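Local coordinates for TagI restriction endonuclease (Thermocrispum agreste, PDB 6GHS), which probably cleaves DNA carrying modified cytosines such as 5-methylcytosine, pairing a modification-reading SRA domain with an HNH nuclease domain, at residues D258-L262 with N272-G276; H229-L233 with H294-H298. One frame throughout, in Å; residues are numbered along the deposited sequence.

Contact 1: D258-L262 with N272-G276. With NA (sodium ion), chain C.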
loop_
_atom_site.group_PDB
_atom_site.type_symbol
_atom_site.label_atom_id
_atom_site.label_comp_id
_atom_site.label_asym_id
_atom_site.label_seq_id
_atom_site.Cartn_x
_atom_site.Cartn_y
_atom_site.Cartn_z
ATOM N N ASP A 258 4.794 -11.535 -5.893
ATOM C CA ASP A 258 5.472 -11.337 -4.585
ATOM C C ASP A 258 5.145 -12.429 -3.542
ATOM O O ASP A 258 5.779 -12.472 -2.494
ATOM C CB ASP A 258 5.125 -9.956 -3.976
ATOM C CG ASP A 258 5.773 -8.783 -4.714
ATOM O OD1 ASP A 258 6.226 -8.934 -5.850
ATOM O OD2 ASP A 258 5.841 -7.669 -4.162
ATOM N N ASN A 259 4.153 -13.287 -3.804
ATOM C CA ASN A 259 3.750 -14.341 -2.850
ATOM C C ASN A 259 3.656 -15.740 -3.457
ATOM O O ASN A 259 2.641 -16.428 -3.286
ATOM C CB ASN A 259 2.415 -13.961 -2.234
ATOM C CG ASN A 259 2.480 -12.635 -1.551
ATOM O OD1 ASN A 259 3.035 -12.530 -0.465
ATOM N ND2 ASN A 259 1.958 -11.602 -2.200
ATOM N N GLY A 260 4.717 -16.137 -4.165
ATOM C CA GLY A 260 4.900 -17.503 -4.676
ATOM C C GLY A 260 3.869 -18.096 -5.633
ATOM O O GLY A 260 3.656 -19.312 -5.602
ATOM N N ALA A 261 3.223 -17.273 -6.463
ATOM C CA ALA A 261 2.221 -17.768 -7.443
ATOM C C ALA A 261 2.652 -17.659 -8.935
ATOM O O ALA A 261 1.943 -18.127 -9.841
ATOM C CB ALA A 261 0.892 -17.064 -7.211
ATOM N N LEU A 262 3.812 -17.041 -9.170
ATOM C CA LEU A 262 4.407 -16.899 -10.487
ATOM C C LEU A 262 5.921 -17.030 -10.340
ATOM O O LEU A 262 6.493 -16.605 -9.335
ATOM C CB LEU A 262 4.099 -15.521 -11.053
ATOM C CG LEU A 262 2.631 -15.195 -11.306
ATOM C CD1 LEU A 262 2.430 -13.693 -11.506
ATOM C CD2 LEU A 262 2.095 -16.008 -12.483
ATOM N N ASN A 272 2.983 -20.666 -13.650
ATOM C CA ASN A 272 2.193 -20.707 -12.418
ATOM C C ASN A 272 2.897 -21.605 -11.395
ATOM O O ASN A 272 2.884 -22.827 -11.508
ATOM C CB ASN A 272 0.783 -21.225 -12.719
ATOM C CG ASN A 272 -0.156 -21.200 -11.508
ATOM O OD1 ASN A 272 0.240 -21.399 -10.355
ATOM N ND2 ASN A 272 -1.431 -20.979 -11.786
ATOM N N ALA A 273 3.490 -20.985 -10.386
ATOM C CA ALA A 273 4.194 -21.710 -9.338
ATOM C C ALA A 273 3.318 -22.651 -8.486
ATOM O O ALA A 273 3.832 -23.596 -7.895
ATOM C CB ALA A 273 4.925 -20.728 -8.440
ATOM N N LEU A 274 2.017 -22.404 -8.408
ATOM C CA LEU A 274 1.156 -23.231 -7.574
ATOM C C LEU A 274 0.911 -24.594 -8.180
ATOM O O LEU A 274 0.913 -25.596 -7.466
ATOM C CB LEU A 274 -0.194 -22.553 -7.317
ATOM C CG LEU A 274 -0.203 -21.175 -6.639
ATOM C CD1 LEU A 274 -1.638 -20.719 -6.390
ATOM C CD2 LEU A 274 0.597 -21.164 -5.346
ATOM N N ASN A 275 0.678 -24.634 -9.486
ATOM C CA ASN A 275 0.360 -25.897 -10.159
ATOM C C ASN A 275 1.363 -26.330 -11.233
ATOM O O ASN A 275 1.159 -27.374 -11.848
ATOM C CB ASN A 275 -1.065 -25.851 -10.734
ATOM C CG ASN A 275 -1.229 -24.819 -11.825
ATOM O OD1 ASN A 275 -0.258 -24.345 -12.396
ATOM N ND2 ASN A 275 -2.464 -24.465 -12.118
ATOM N N GLY A 276 2.415 -25.538 -11.469
ATOM C CA GLY A 276 3.438 -25.851 -12.483
ATOM C C GLY A 276 3.112 -25.484 -13.926
ATOM O O GLY A 276 3.997 -25.499 -14.789
HETATM NA NA NA C . 7.702 -5.903 -4.874
HETATM O O HOH W 1 7.896 -6.864 -6.663
HETATM O O HOH W 2 6.109 -4.688 -3.956
HETATM O O HOH W 3 7.878 -3.157 -5.789
#
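D258 lies out of reach of 272-276, but it ties 258-262 to a metal. Its OD2 binds the sodium ion at 2.7 Å. Its OD1 accepts a hydrogen bond from water 1 at 2.8 Å, and that water also binds the ion. N259 takes part in the dimer instead: its OD1 is hydrogen-bonded to Q98 of the second subunit, while its ND2 bonds back to the carbonyl of V255. G260 turns the chain with a positive phi of 60°. Its carbonyl O meets A273 CB at 3.4 Å and L274 CD2 at 3.6 Å. A261 makes the one hydrogen bond across the contact. A273 N donates to A261 O at 3.3 Å, and the bond is weak, with an angle of 142°. The methyl of A261 also packs on L274, with CB to CG at 4.3 Å. L262 points its CB away from 272-276 and touches R256 and F257 of helix 251-258, so here the backbone makes the contact: L262 N is 3.9 Å from A273 CB. A261 lies nearest A273 and L262 nearest N272, each pair 4.8 Å apart at CA, so the two segments run antiparallel here. Residues 272-276 are held by bonds of their own. N272 OD1 accepts from L274 N at 2.8 Å, an Asx turn, and G276 N donates to N272 O at 2.8 Å. The contact joins the chain leaving helix 251-258 to the turn after strand 269-271. The metal-bound D258 beside this helix is consistent with the beta-beta-alpha-metal fold of HNH nucleases.

Contact 2: H229-L233 with H294-H298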
loop_
_atom_site.group_PDB
_atom_site.type_symbol
_atom_site.label_atom_id
_atom_site.label_comp_id
_atom_site.label_asym_id
_atom_site.label_seq_id
_atom_site.Cartn_x
_atom_site.Cartn_y
_atom_site.Cartn_z
ATOM N N HIS A 229 9.837 -4.923 -8.273
ATOM C CA HIS A 229 11.196 -5.424 -8.241
ATOM C C HIS A 229 11.187 -6.937 -8.255
ATOM O O HIS A 229 10.321 -7.557 -7.663
ATOM C CB HIS A 229 11.941 -4.940 -7.008
ATOM C CG HIS A 229 12.283 -3.485 -7.038
ATOM N ND1 HIS A 229 11.519 -2.526 -6.408
ATOM C CD2 HIS A 229 13.321 -2.826 -7.604
ATOM C CE1 HIS A 229 12.066 -1.337 -6.595
ATOM N NE2 HIS A 229 13.164 -1.491 -7.312
ATOM N N ILE A 230 12.172 -7.515 -8.924
ATOM C CA ILE A 230 12.238 -8.953 -9.144
ATOM C C ILE A 230 12.962 -9.560 -7.949
ATOM O O ILE A 230 12.404 -10.401 -7.241
ATOM C CB ILE A 230 12.929 -9.283 -10.484
ATOM C CG1 ILE A 230 12.230 -8.530 -11.632
ATOM C CG2 ILE A 230 12.905 -10.773 -10.756
ATOM C CD1 ILE A 230 12.804 -8.773 -13.010
ATOM N N ARG A 231 14.193 -9.118 -7.720
ATOM C CA ARG A 231 14.921 -9.445 -6.493
ATOM C C ARG A 231 14.682 -8.334 -5.477
ATOM O O ARG A 231 15.133 -7.212 -5.703
ATOM C CB ARG A 231 16.411 -9.560 -6.760
ATOM C CG ARG A 231 17.238 -9.793 -5.511
ATOM C CD ARG A 231 18.709 -9.849 -5.845
ATOM N NE ARG A 231 19.485 -10.276 -4.692
ATOM C CZ ARG A 231 20.756 -10.662 -4.732
ATOM N NH1 ARG A 231 21.435 -10.668 -5.879
ATOM N NH2 ARG A 231 21.353 -11.049 -3.607
ATOM N N PRO A 232 14.011 -8.641 -4.347
ATOM C CA PRO A 232 13.555 -7.555 -3.464
ATOM C C PRO A 232 14.677 -6.684 -2.912
ATOM O O PRO A 232 15.827 -7.112 -2.853
ATOM C CB PRO A 232 12.835 -8.287 -2.322
ATOM C CG PRO A 232 12.585 -9.659 -2.824
ATOM C CD PRO A 232 13.680 -9.960 -3.792
ATOM N N LEU A 233 14.319 -5.472 -2.517
ATOM C CA LEU A 233 15.275 -4.525 -1.969
ATOM C C LEU A 233 15.503 -4.816 -0.488
ATOM O O LEU A 233 14.724 -5.544 0.128
ATOM C CB LEU A 233 14.751 -3.098 -2.147
ATOM C CG LEU A 233 14.352 -2.655 -3.558
ATOM C CD1 LEU A 233 13.796 -1.242 -3.526
ATOM C CD2 LEU A 233 15.538 -2.739 -4.513
ATOM N N HIS A 294 18.725 -11.921 -11.364
ATOM C CA HIS A 294 17.617 -11.509 -10.499
ATOM C C HIS A 294 16.428 -12.438 -10.677
ATOM O O HIS A 294 15.812 -12.819 -9.699
ATOM C CB HIS A 294 17.187 -10.071 -10.767
ATOM C CG HIS A 294 18.299 -9.073 -10.675
ATOM N ND1 HIS A 294 19.222 -9.075 -9.653
ATOM C CD2 HIS A 294 18.621 -8.028 -11.473
ATOM C CE1 HIS A 294 20.070 -8.076 -9.827
ATOM N NE2 HIS A 294 19.728 -7.425 -10.926
ATOM N N ILE A 295 16.122 -12.820 -11.915
ATOM C CA ILE A 295 15.069 -13.809 -12.162
ATOM C C ILE A 295 15.351 -15.102 -11.410
ATOM O O ILE A 295 14.491 -15.597 -10.694
ATOM C CB ILE A 295 14.858 -14.081 -13.669
ATOM C CG1 ILE A 295 14.223 -12.836 -14.310
ATOM C CG2 ILE A 295 14.013 -15.342 -13.890
ATOM C CD1 ILE A 295 13.624 -13.042 -15.683
ATOM N N ARG A 296 16.556 -15.635 -11.574
ATOM C CA ARG A 296 16.972 -16.839 -10.850
ATOM C C ARG A 296 16.807 -16.709 -9.349
ATOM O O ARG A 296 16.375 -17.657 -8.707
ATOM C CB ARG A 296 18.429 -17.201 -11.153
ATOM C CG ARG A 296 18.603 -18.107 -12.362
ATOM C CD ARG A 296 20.044 -18.119 -12.836
ATOM N NE ARG A 296 20.089 -18.459 -14.255
ATOM C CZ ARG A 296 20.863 -17.875 -15.170
ATOM N NH1 ARG A 296 21.702 -16.882 -14.855
ATOM N NH2 ARG A 296 20.786 -18.292 -16.430
ATOM N N TYR A 297 17.162 -15.546 -8.801
ATOM C CA TYR A 297 17.046 -15.279 -7.348
ATOM C C TYR A 297 15.602 -15.360 -6.869
ATOM O O TYR A 297 15.309 -16.002 -5.865
ATOM C CB TYR A 297 17.634 -13.906 -6.974
ATOM C CG TYR A 297 17.770 -13.696 -5.485
ATOM C CD1 TYR A 297 16.658 -13.359 -4.705
ATOM C CD2 TYR A 297 19.007 -13.847 -4.842
ATOM C CE1 TYR A 297 16.764 -13.176 -3.328
ATOM C CE2 TYR A 297 19.131 -13.667 -3.462
ATOM C CZ TYR A 297 18.003 -13.329 -2.707
ATOM O OH TYR A 297 18.096 -13.140 -1.343
ATOM N N HIS A 298 14.715 -14.698 -7.595
ATOM C CA HIS A 298 13.289 -14.713 -7.288
ATOM C C HIS A 298 12.711 -16.110 -7.339
ATOM O O HIS A 298 11.955 -16.488 -6.464
ATOM C CB HIS A 298 12.525 -13.814 -8.269
ATOM C CG HIS A 298 11.039 -13.856 -8.108
ATOM N ND1 HIS A 298 10.238 -14.699 -8.844
ATOM C CD2 HIS A 298 10.209 -13.152 -7.305
ATOM C CE1 HIS A 298 8.979 -14.511 -8.506
ATOM N NE2 HIS A 298 8.934 -13.576 -7.574
HETATM O O HOH W 4 20.498 -11.299 -8.679
#
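H294 opens the helical segment with its CB toward 229-233. Its ND1 comes to 3.9 Å from R231 CD. Water 4 bridges the same two residues: R231 NH1 donates to it at 3.0 Å, and H294 ND1 is hydrogen-bonded to it at 2.7 Å. The carbonyl O of H294 accepts from H298 N at 3.0 Å and also meets I230 CG2 at 3.7 Å. I295 points its CB away from 229-233, and its side chain packs on L268 and I290. It still touches I230, with CG2 of I230 4.3 Å from CG1 of I295. I230 in turn packs on L247. Segment 229-233 starts at the last residue of strand 223-229, and N245 OD1 accepts from the backbone N of R231. This fits the core of an HNH nuclease domain, where H229 and N245 probably correspond to the first His and the Asn of the motif; helix 292-299 closes over the loop. Y297 carries the stacking interaction of the contact. The guanidinium of R231 lies flat on its ring, with centres 4.1 Å apart and planes at 19°. This is an off-centre cation-pi pair. The extended R231 side chain also sets CG over the ring face, 4.0 Å from the Y297 centroid, a CH-pi contact. P232 CD reaches Y297 CE1 at 4.5 Å, and the Y297 hydroxyl is hydrogen-bonded to H237. H298 packs CB against I230 CG2 at 3.9 Å, and its CD2 is 3.5 Å from I230 O. Its ring stacks on F257, and its NE2 is hydrogen-bonded to the F257 carbonyl.

Overall arrangement
The centres of contacts 1 and 2 are 14 Å apart, and the two contacts touch: L262 O is 3.4 Å from H298 CE1. Contact 1 falls between the two segments of contact 2 along the chain. Both contacts border the sodium site, which probably lies at the metal position of the HNH active site. D258 of contact 1 binds the ion, and the side chain of P232 of contact 2 lies about 6 Å from it. Water 1, a ligand of the sodium, is also 2.7 Å from H229 O. The zinc, probably structural, is held by C210, C213, C250 and D253. The side chain of L262 is about 7 Å from the zinc ion, that of H298 about 14 Å.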